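Local structure of sulfate transporter/antisigma-factor antagonist STAS (Planctomyces limnophilus, 3T6O) at residues Thr16-Pro21 and Val51-Glu56; Gln34-Phe39 and Ile66-Arg71; Val58-Ser63 and Ser90-Glu95; Phe84-Val89 and Glu104-Tyr109. The protein probably acts as an anti-sigma factor antagonist, a single STAS domain of the kind that regulates transcription through partner-protein binding. One frame throughout, in Å; residues are numbered along the deposited sequence. Where two conformers were deposited one is given.

Interaction 1. Residues Thr16-Pro21 and Val51-Glu56; sequences TVISFP and VLIDLE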
# COMPACT_ATOMS: atom_id res chain seq x y z
N THR A 16 19.14 12.68 13.85
CA THR A 16 18.36 11.85 14.71
C THR A 16 18.75 10.44 14.36
O THR A 16 18.54 10.00 13.21
CB THR A 16 16.84 12.03 14.47
OG1 THR A 16 16.44 13.37 14.80
CG2 THR A 16 16.02 11.03 15.31
N VAL A 17 19.30 9.72 15.31
CA VAL A 17 19.85 8.42 15.05
C VAL A 17 18.89 7.43 15.64
O VAL A 17 18.54 7.52 16.80
CB VAL A 17 21.26 8.23 15.68
CG1 VAL A 17 21.78 6.82 15.41
CG2 VAL A 17 22.30 9.27 15.14
N ILE A 18 18.43 6.48 14.83
CA ILE A 18 17.58 5.37 15.30
C ILE A 18 18.41 4.08 15.39
O ILE A 18 19.05 3.67 14.40
CB ILE A 18 16.46 5.09 14.29
CG1 ILE A 18 15.70 6.37 13.94
CG2 ILE A 18 15.59 3.85 14.71
CD1 ILE A 18 14.98 7.04 15.02
N SER A 19 18.44 3.47 16.57
CA SER A 19 19.21 2.25 16.78
C SER A 19 18.32 1.18 17.40
O SER A 19 17.28 1.49 18.03
CB SER A 19 20.38 2.51 17.76
OG SER A 19 21.05 3.75 17.52
N PHE A 20 18.78 -0.06 17.30
CA PHE A 20 18.03 -1.23 17.73
C PHE A 20 18.69 -2.02 18.86
O PHE A 20 19.81 -2.42 18.73
CB PHE A 20 17.83 -2.14 16.52
CG PHE A 20 17.07 -1.46 15.44
CD1 PHE A 20 17.70 -0.56 14.62
CD2 PHE A 20 15.72 -1.66 15.31
CE1 PHE A 20 16.99 0.13 13.68
CE2 PHE A 20 15.00 -0.98 14.36
CZ PHE A 20 15.63 -0.09 13.54
N PRO A 21 17.97 -2.28 19.94
CA PRO A 21 18.43 -3.22 20.98
C PRO A 21 18.58 -4.63 20.47
O PRO A 21 17.86 -5.03 19.57
CB PRO A 21 17.31 -3.21 22.02
CG PRO A 21 16.60 -1.92 21.82
CD PRO A 21 16.88 -1.41 20.41
N VAL A 51 18.17 12.06 9.29
CA VAL A 51 17.84 10.85 10.00
C VAL A 51 18.78 9.72 9.53
O VAL A 51 19.01 9.55 8.34
CB VAL A 51 16.31 10.47 9.76
CG1 VAL A 51 16.05 9.03 10.23
CG2 VAL A 51 15.41 11.44 10.49
N LEU A 52 19.27 8.92 10.48
CA LEU A 52 20.16 7.84 10.21
C LEU A 52 19.59 6.63 10.85
O LEU A 52 19.34 6.65 12.06
CB LEU A 52 21.53 8.14 10.84
CG LEU A 52 22.61 7.04 10.70
CD1 LEU A 52 22.89 6.74 9.18
CD2 LEU A 52 23.90 7.46 11.46
N ILE A 53 19.41 5.55 10.10
CA ILE A 53 18.90 4.30 10.66
C ILE A 53 20.13 3.43 10.84
O ILE A 53 20.73 2.94 9.87
CB ILE A 53 17.92 3.60 9.71
CG1 ILE A 53 16.91 4.61 9.16
CG2 ILE A 53 17.24 2.40 10.37
CD1 ILE A 53 16.02 5.23 10.20
N ASP A 54 20.51 3.24 12.09
CA ASP A 54 21.69 2.46 12.38
C ASP A 54 21.29 1.01 12.65
O ASP A 54 20.79 0.67 13.75
CB ASP A 54 22.43 3.07 13.55
CG ASP A 54 23.70 2.26 13.96
OD1 ASP A 54 24.02 1.21 13.36
OD2 ASP A 54 24.38 2.73 14.88
N LEU A 55 21.60 0.16 11.68
CA LEU A 55 21.10 -1.21 11.66
C LEU A 55 22.05 -2.21 12.29
O LEU A 55 21.89 -3.42 12.11
CB LEU A 55 20.72 -1.58 10.23
CG LEU A 55 19.38 -0.91 9.83
CD1 LEU A 55 19.10 -0.92 8.32
CD2 LEU A 55 18.14 -1.59 10.50
N GLU A 56 23.02 -1.73 13.08
CA GLU A 56 24.00 -2.65 13.66
C GLU A 56 23.27 -3.63 14.58
O GLU A 56 22.46 -3.23 15.40
CB GLU A 56 25.08 -1.89 14.46
CG GLU A 56 26.24 -2.82 14.97
CD GLU A 56 27.40 -2.01 15.58
OE1 GLU A 56 27.17 -0.91 16.13
OE2 GLU A 56 28.55 -2.49 15.54
O HOH W 1 23.79 4.02 17.07
O HOH W 2 21.30 -0.74 15.93
O HOH W 3 20.69 -4.64 17.41
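Three backbone hydrogen bonds join the parallel strands 16-19 and 51-54. Leu52 uses both its N-H and its carbonyl: Leu52 N gives to Thr16 O, within the carbonyl plane, and Leu52 O takes the N-H of Ile18 at 2.9 Å, almost straight (173°) and nearly along the C=O axis. Ile18 O then accepts from Asp54 N at 2.8 Å. On one face of the sheet Ile18 and Ile53 lie side by side, both with CG1 anti to the carbonyl carbon, so that Ile53 CD1 comes alongside Ile18 CG1 (3.9 Å). These are central strands of the STAS-domain sheet, where strand 8-12 flanks 15-19 and strand 83-87 flanks 50-54; Ile53 packs on Phe84 and Leu86 of the latter. Past the last bond the strands part. The Phe20 ring turns its edge to Asp54 O, CD1 lying 3.4 Å from it near the ring plane, and Phe20 CE1 meets Ile53 CG2 and Leu55 CD2. Water takes over the bridging here: one molecule accepts from Phe20 N and donates to Asp54 O and Glu56 O, and another donates to Phe20 O and Glu56 O. On the other face Asp54 stands with CG anti to the backbone N (chi1 178°), and a water donates to its OD2 at 2.6 Å while also bonding Ser19 OG. Asp54 OD1 accepts from Glu56 N (3.1 Å), from above the carboxylate plane, forming an Asx turn.

Interaction 2. Residues Gln34-Phe39 and Ile66-Arg71; sequences QIASTF and IELLVR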
# COMPACT_ATOMS: atom_id res chain seq x y z
N GLN A 34 5.66 -2.77 17.07
CA GLN A 34 6.13 -2.33 18.38
C GLN A 34 6.86 -1.00 18.30
O GLN A 34 6.78 -0.23 19.21
CB GLN A 34 7.10 -3.32 19.02
CG GLN A 34 6.50 -4.57 19.62
CD GLN A 34 7.61 -5.50 20.17
OE1 GLN A 34 8.40 -5.10 21.06
NE2 GLN A 34 7.70 -6.70 19.63
N ILE A 35 7.57 -0.75 17.21
CA ILE A 35 8.49 0.38 17.14
C ILE A 35 7.95 1.55 16.31
O ILE A 35 8.55 2.62 16.30
CB ILE A 35 9.86 -0.04 16.57
CG1 ILE A 35 9.78 -0.38 15.07
CG2 ILE A 35 10.45 -1.20 17.38
CD1 ILE A 35 11.15 -0.79 14.43
N ALA A 36 6.81 1.34 15.64
CA ALA A 36 6.32 2.28 14.62
C ALA A 36 6.08 3.65 15.19
O ALA A 36 6.51 4.66 14.62
CB ALA A 36 5.04 1.76 13.95
N SER A 37 5.44 3.66 16.36
CA SER A 37 5.08 4.89 17.02
C SER A 37 6.28 5.77 17.46
O SER A 37 6.34 6.98 17.18
CB SER A 37 4.15 4.55 18.20
OG SER A 37 3.92 5.68 18.96
N THR A 38 7.25 5.17 18.11
CA THR A 38 8.46 5.89 18.48
C THR A 38 9.21 6.34 17.22
O THR A 38 9.65 7.47 17.13
CB THR A 38 9.34 5.00 19.42
OG1 THR A 38 8.55 4.69 20.55
CG2 THR A 38 10.59 5.68 19.91
N PHE A 39 9.31 5.47 16.23
CA PHE A 39 9.98 5.79 15.02
C PHE A 39 9.38 6.99 14.29
O PHE A 39 10.09 7.97 13.92
CB PHE A 39 10.00 4.56 14.12
CG PHE A 39 10.58 4.80 12.79
CD1 PHE A 39 11.95 4.92 12.63
CD2 PHE A 39 9.78 4.92 11.67
CE1 PHE A 39 12.52 5.15 11.38
CE2 PHE A 39 10.33 5.15 10.40
CZ PHE A 39 11.70 5.29 10.26
N ILE A 66 10.74 -2.41 5.69
CA ILE A 66 11.04 -1.47 4.62
C ILE A 66 9.89 -0.49 4.47
O ILE A 66 10.12 0.69 4.24
CB ILE A 66 11.34 -2.16 3.27
CG1 ILE A 66 12.66 -2.95 3.38
CG2 ILE A 66 11.49 -1.12 2.16
CD1 ILE A 66 13.05 -3.61 2.04
N GLU A 67 8.67 -1.00 4.57
CA GLU A 67 7.48 -0.17 4.54
C GLU A 67 7.48 0.90 5.65
O GLU A 67 7.19 2.07 5.38
CB GLU A 67 6.22 -1.02 4.69
CG GLU A 67 5.79 -1.70 3.45
CD GLU A 67 4.60 -2.67 3.68
OE1 GLU A 67 4.00 -2.66 4.82
OE2 GLU A 67 4.31 -3.41 2.72
N LEU A 68 7.83 0.51 6.86
CA LEU A 68 7.95 1.53 7.94
C LEU A 68 8.97 2.60 7.59
O LEU A 68 8.71 3.78 7.76
CB LEU A 68 8.35 0.91 9.27
CG LEU A 68 8.39 1.86 10.49
CD1 LEU A 68 7.06 2.60 10.72
CD2 LEU A 68 8.77 1.05 11.71
N LEU A 69 10.14 2.18 7.13
CA LEU A 69 11.21 3.13 6.79
C LEU A 69 10.73 4.16 5.73
O LEU A 69 11.03 5.38 5.82
CB LEU A 69 12.45 2.38 6.33
CG LEU A 69 13.34 1.57 7.32
CD1 LEU A 69 14.63 1.10 6.63
CD2 LEU A 69 13.70 2.33 8.54
N VAL A 70 9.92 3.68 4.79
CA VAL A 70 9.38 4.51 3.70
C VAL A 70 8.42 5.54 4.30
O VAL A 70 8.41 6.69 3.90
CB VAL A 70 8.75 3.63 2.61
CG1 VAL A 70 7.88 4.43 1.64
CG2 VAL A 70 9.86 2.84 1.80
N ARG A 71 7.66 5.14 5.32
CA ARG A 71 6.78 6.08 6.01
C ARG A 71 7.56 7.18 6.68
O ARG A 71 7.14 8.34 6.69
CB ARG A 71 5.86 5.39 7.03
CG ARG A 71 4.91 4.42 6.43
CD ARG A 71 4.15 3.65 7.52
NE ARG A 71 3.25 4.53 8.20
CZ ARG A 71 2.64 4.29 9.36
NH1 ARG A 71 2.86 3.16 10.02
NH2 ARG A 71 1.78 5.19 9.85
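Helices 29-41 and 63-76 run side by side against one face of the STAS-domain sheet, and their short segments here are nearly parallel, 14° apart, with axes 10.7 Å from each other. No hydrogen bond crosses; the joint is apolar and is built around Leu68. CB of Leu68 is directed at the facing helix, and with CG anti to the backbone N (chi1 -175°) the branch extends further that way, so each heavy atom beyond CB finds a partner there. CG lies 3.6 Å from Phe39 CD2. From CG the two methyls diverge: CD1 fits between Phe39 CD2 and the methyl of Ala36, whose CB is 3.9 Å away, whereas CD2 reaches Ile35 CG1 at 3.8 Å and comes near Ala36 CA. Ala36 and Leu68 have the nearest CA atoms of the two segments, 6.9 Å apart. Ile35 meets the leucine obliquely, its CG1 placed between the backbone N and the carbonyl carbon (chi1 70°), the crowded position. Phe39 comes from the next turn, its ring reaching the Leu68 tip head-on and then crossing Leu69 at about a right angle. Strand 50-54 lies against the sheet-facing side of both helices, where its Ile53 touches Phe39 and Leu69; His101 of a second subunit packs on Ile66, Glu67 and Val70. Phe39 CZ, the tip of the ring, rests 4.0 Å from Leu69 CD2, and Phe39 CE2 lies 3.4 Å from Leu68 O.

Interaction 3. Residues Val58-Ser63 and Ser90-Glu95; sequences VEFFGS and SPYCVE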
# COMPACT_ATOMS: atom_id res chain seq x y z
N VAL A 58 21.05 -5.81 13.72
CA VAL A 58 19.87 -6.29 13.04
C VAL A 58 20.31 -7.33 12.01
O VAL A 58 21.12 -7.04 11.15
CB VAL A 58 19.10 -5.18 12.35
CG1 VAL A 58 17.88 -5.78 11.57
CG2 VAL A 58 18.55 -4.10 13.38
N GLU A 59 19.77 -8.54 12.08
CA GLU A 59 20.18 -9.60 11.15
C GLU A 59 19.17 -9.90 10.04
O GLU A 59 19.54 -10.50 8.99
CB GLU A 59 20.52 -10.86 11.94
CG GLU A 59 21.68 -10.63 13.00
CD GLU A 59 23.11 -10.30 12.41
OE1 GLU A 59 23.49 -10.84 11.33
OE2 GLU A 59 23.87 -9.52 13.08
N PHE A 60 17.90 -9.53 10.25
CA PHE A 60 16.88 -9.79 9.26
C PHE A 60 15.79 -8.74 9.25
O PHE A 60 15.32 -8.30 10.33
CB PHE A 60 16.21 -11.12 9.50
CG PHE A 60 15.07 -11.37 8.57
CD1 PHE A 60 13.81 -10.89 8.85
CD2 PHE A 60 15.29 -12.00 7.35
CE1 PHE A 60 12.77 -11.07 7.95
CE2 PHE A 60 14.27 -12.21 6.47
CZ PHE A 60 13.00 -11.76 6.77
N PHE A 61 15.39 -8.36 8.04
CA PHE A 61 14.11 -7.68 7.81
C PHE A 61 13.60 -7.91 6.40
O PHE A 61 14.31 -8.48 5.56
CB PHE A 61 14.23 -6.19 8.13
CG PHE A 61 15.25 -5.46 7.33
CD1 PHE A 61 14.98 -5.06 6.03
CD2 PHE A 61 16.45 -5.10 7.89
CE1 PHE A 61 15.89 -4.36 5.30
CE2 PHE A 61 17.37 -4.38 7.18
CZ PHE A 61 17.11 -4.01 5.88
N GLY A 62 12.34 -7.54 6.17
CA GLY A 62 11.68 -7.68 4.88
C GLY A 62 10.72 -6.54 4.61
O GLY A 62 11.01 -5.40 4.94
N SER A 63 9.57 -6.86 4.02
CA SER A 63 8.69 -5.83 3.52
C SER A 63 8.11 -4.95 4.62
O SER A 63 7.96 -3.75 4.40
CB SER A 63 7.55 -6.42 2.70
OG SER A 63 6.89 -7.42 3.45
N SER A 90 23.94 -5.23 7.73
CA SER A 90 24.64 -6.52 7.55
C SER A 90 24.61 -6.95 6.09
O SER A 90 23.75 -6.53 5.35
CB SER A 90 24.03 -7.63 8.38
OG SER A 90 22.79 -8.02 7.83
N PRO A 91 25.56 -7.80 5.66
CA PRO A 91 25.55 -8.23 4.27
C PRO A 91 24.24 -8.88 3.81
O PRO A 91 23.84 -8.67 2.67
CB PRO A 91 26.73 -9.23 4.18
CG PRO A 91 27.66 -8.82 5.23
CD PRO A 91 26.89 -7.99 6.27
N TYR A 92 23.60 -9.66 4.68
CA TYR A 92 22.33 -10.20 4.32
C TYR A 92 21.27 -9.11 4.12
O TYR A 92 20.51 -9.16 3.16
CB TYR A 92 21.84 -11.19 5.36
CG TYR A 92 20.49 -11.67 4.98
CD1 TYR A 92 20.33 -12.59 3.95
CD2 TYR A 92 19.37 -11.19 5.61
CE1 TYR A 92 19.07 -13.02 3.58
CE2 TYR A 92 18.12 -11.63 5.25
CZ TYR A 92 17.98 -12.55 4.23
OH TYR A 92 16.71 -12.96 3.87
N CYS A 93 21.22 -8.11 5.01
CA CYS A 93 20.23 -7.11 4.92
C CYS A 93 20.43 -6.28 3.64
O CYS A 93 19.44 -5.82 3.04
CB CYS A 93 20.17 -6.25 6.20
SG CYS A 93 19.56 -7.21 7.68
N VAL A 94 21.67 -6.16 3.20
CA VAL A 94 21.97 -5.51 1.93
C VAL A 94 21.35 -6.33 0.77
O VAL A 94 20.81 -5.75 -0.18
CB VAL A 94 23.47 -5.34 1.69
CG1 VAL A 94 23.71 -4.75 0.29
CG2 VAL A 94 24.10 -4.42 2.74
N GLU A 95 21.38 -7.66 0.88
CA GLU A 95 20.80 -8.53 -0.17
C GLU A 95 19.29 -8.33 -0.26
O GLU A 95 18.70 -8.37 -1.35
CB GLU A 95 21.09 -10.01 0.10
CG GLU A 95 22.30 -10.60 -0.69
CD GLU A 95 21.90 -11.55 -1.85
OE1 GLU A 95 21.59 -11.08 -2.97
OE2 GLU A 95 21.93 -12.79 -1.66
O HOH W 4 21.88 -4.89 9.61
O HOH W 5 22.32 -10.44 8.88
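Cys93 makes the dense part of this contact. Its CB is 3.5 Å from Phe61 CE2, and its sulfur, placed anti to the carbonyl carbon (chi1 -68°), turns toward residues 58-61, where Cys93 SG lies 3.5 Å from Glu59 O. The same sulfur forms an oblique sulfur-aromatic contact, 4.3 Å from the centroid of the Phe61 ring. Beside it Phe60 and Tyr92 run alongside each other, pointing the same way, with Phe60 CD2 3.5 Å from Tyr92 CE2; Tyr92 CD2 also nears Glu59 O. The segments belong to the stretch leading into helix 63-76 and to the first turn of helix 91-97, which Ser90 N-caps: its OG accepts from Cys93 N at 3.2 Å, holding the first turn that carries Cys93 beside Phe61. Toward Ser90 the packing gives way to water. No direct hydrogen bond spans the segments; one water accepts from Ser90 N and lies 2.8 Å from Val58 O, to which it probably donates, and a second takes the proton of Ser90 OG (2.7 Å) and donates to both Glu59 O and Glu59 OE1. Around Phe60 and Tyr92 another subunit packs, its own Tyr92 meeting Phe60 edge-to-face and its Val96 touching both side chains.

Interaction 4. Residues Phe84-Val89 and Glu104-Tyr109; sequences FALCSV and EVWPRY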
# COMPACT_ATOMS: atom_id res chain seq x y z
N PHE A 84 17.86 10.99 4.59
CA PHE A 84 17.41 9.78 5.25
C PHE A 84 18.42 8.73 4.84
O PHE A 84 18.48 8.36 3.65
CB PHE A 84 16.00 9.40 4.76
CG PHE A 84 15.37 8.26 5.52
CD1 PHE A 84 15.60 6.97 5.15
CD2 PHE A 84 14.49 8.49 6.57
CE1 PHE A 84 15.04 5.90 5.84
CE2 PHE A 84 13.92 7.46 7.27
CZ PHE A 84 14.20 6.14 6.90
N ALA A 85 19.25 8.29 5.79
CA ALA A 85 20.44 7.46 5.53
C ALA A 85 20.40 6.17 6.36
O ALA A 85 19.72 6.05 7.39
CB ALA A 85 21.76 8.28 5.84
N LEU A 86 21.11 5.17 5.88
CA LEU A 86 21.30 3.94 6.65
C LEU A 86 22.79 3.75 6.96
O LEU A 86 23.66 4.34 6.27
CB LEU A 86 20.83 2.76 5.84
CG LEU A 86 19.45 2.79 5.16
CD1 LEU A 86 19.21 1.43 4.44
CD2 LEU A 86 18.36 3.05 6.14
N CYS A 87 23.09 2.97 7.99
CA CYS A 87 24.45 2.51 8.24
C CYS A 87 24.47 1.18 8.93
O CYS A 87 23.46 0.73 9.44
CB CYS A 87 25.31 3.51 9.03
SG CYS A 87 24.82 3.79 10.76
N SER A 88 25.63 0.53 8.88
CA SER A 88 25.88 -0.72 9.59
C SER A 88 24.90 -1.82 9.20
O SER A 88 24.44 -2.60 10.04
CB SER A 88 25.91 -0.47 11.10
OG SER A 88 27.04 0.33 11.36
N VAL A 89 24.64 -1.89 7.90
CA VAL A 89 23.65 -2.85 7.35
C VAL A 89 24.40 -4.14 7.13
O VAL A 89 25.44 -4.15 6.45
CB VAL A 89 23.05 -2.33 6.05
CG1 VAL A 89 21.84 -3.26 5.54
CG2 VAL A 89 22.58 -0.95 6.23
N GLU A 104 17.94 3.37 -3.14
CA GLU A 104 18.79 4.13 -4.02
C GLU A 104 18.71 5.60 -3.72
O GLU A 104 19.58 6.33 -4.13
CB GLU A 104 18.41 3.91 -5.48
CG GLU A 104 18.64 2.49 -6.00
CD GLU A 104 20.10 2.20 -6.23
OE1 GLU A 104 20.69 2.82 -7.15
OE2 GLU A 104 20.66 1.35 -5.49
N VAL A 105 17.70 6.05 -2.98
CA VAL A 105 17.66 7.43 -2.54
C VAL A 105 18.07 7.60 -1.07
O VAL A 105 18.02 8.68 -0.53
CB VAL A 105 16.27 8.09 -2.85
CG1 VAL A 105 15.78 7.66 -4.23
CG2 VAL A 105 15.24 7.75 -1.83
N TRP A 106 18.47 6.53 -0.40
CA TRP A 106 18.94 6.61 0.99
C TRP A 106 20.47 6.33 0.98
O TRP A 106 20.90 5.21 0.65
CB TRP A 106 18.24 5.57 1.84
CG TRP A 106 16.77 5.66 1.88
CD1 TRP A 106 15.99 6.75 1.63
CD2 TRP A 106 15.89 4.62 2.24
NE1 TRP A 106 14.67 6.44 1.80
CE2 TRP A 106 14.59 5.13 2.19
CE3 TRP A 106 16.08 3.29 2.61
CZ2 TRP A 106 13.48 4.35 2.45
CZ3 TRP A 106 15.00 2.52 2.88
CH2 TRP A 106 13.70 3.05 2.81
N PRO A 107 21.29 7.35 1.22
CA PRO A 107 22.72 7.06 1.25
C PRO A 107 23.00 6.03 2.33
O PRO A 107 22.41 6.09 3.41
CB PRO A 107 23.35 8.39 1.59
CG PRO A 107 22.26 9.32 1.87
CD PRO A 107 21.02 8.79 1.36
N ARG A 108 23.83 5.04 2.00
CA ARG A 108 24.24 4.05 2.97
C ARG A 108 25.76 4.12 3.27
O ARG A 108 26.58 4.27 2.37
CB ARG A 108 23.84 2.69 2.48
CG ARG A 108 24.30 1.55 3.41
CD ARG A 108 23.58 0.28 3.03
NE ARG A 108 24.01 -0.22 1.74
CZ ARG A 108 25.10 -0.95 1.52
NH1 ARG A 108 25.97 -1.23 2.51
NH2 ARG A 108 25.34 -1.36 0.28
N TYR A 109 26.10 3.98 4.55
CA TYR A 109 27.49 4.12 5.06
C TYR A 109 27.86 2.92 5.93
O TYR A 109 26.99 2.25 6.50
CB TYR A 109 27.64 5.40 5.89
CG TYR A 109 27.33 6.65 5.12
CD1 TYR A 109 28.26 7.23 4.28
CD2 TYR A 109 26.08 7.23 5.19
CE1 TYR A 109 27.95 8.38 3.54
CE2 TYR A 109 25.77 8.36 4.48
CZ TYR A 109 26.68 8.93 3.66
OH TYR A 109 26.33 10.08 2.99
O HOH W 6 18.03 10.78 1.84
O HOH W 7 26.16 -0.40 5.66
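Strands 83-87 and 108-109 pair in parallel, Leu86 N giving to Pro107 O (2.9 Å), Tyr109 N to Leu86 O from above the carbonyl plane, and Ser88 N to Tyr109 O at 3.2 Å. Ahead of this pairing the indole of Trp106 lies alongside Phe84. Phe84 CD1 sits over one face of the indole, toward its rim and 3.5 Å from Trp106 NE1, but the phenyl and five-membered rings are inclined at 49°, neither stacked nor perpendicular. Leu86 CD1 meets the six-membered part of the indole at Trp106 CE3 (4.1 Å). Arg108, bent at chi3 (69°), crosses Val89 at about a right angle, so that its aliphatic CD rests 3.6 Å from Val89 CG2; a water in the guanidinium plane accepts from Arg108 NH1 and Val89 N and donates to Tyr109 O. On the other face Ala85 CB touches the edge of the Tyr109 ring. The contact closes the beta-alpha-beta unit of strand 83-87, helix 91-97 and strand 108-109. Val94 of that helix packs on Val89 and Arg108, Trp106 lies against Leu69 and Val70 of helix 63-76 and meets Trp73 edge-to-face, and Tyr109, on the other face of the sheet from Trp106, abuts Ala115 and Ala118 of helix 112-118.

How the interactions relate
Interactions 1 and 4 belong to one sheet, their centres 11 Å apart, joined through neighbouring strands 50-54 and 83-87. Interaction 2 lies on one face of that sheet: Ile53 packs on Phe39 and Leu69, and Leu69 continues to Phe84 and Trp106, giving a continuous core. Interaction 3, its centre about 14 Å from that of interaction 1 and 13 Å from that of interaction 4, sits where strand ends pass into helices 63-76 and 91-97. Along the chain interaction 1 closes before 3 and 4 open, whereas 2 crosses both 1 and 3, and 3 crosses 4. Where segments alternate in this way, residues distant in sequence meet in one STAS-domain core, while interactions 2, 3 and 4 also have residues meeting other subunits.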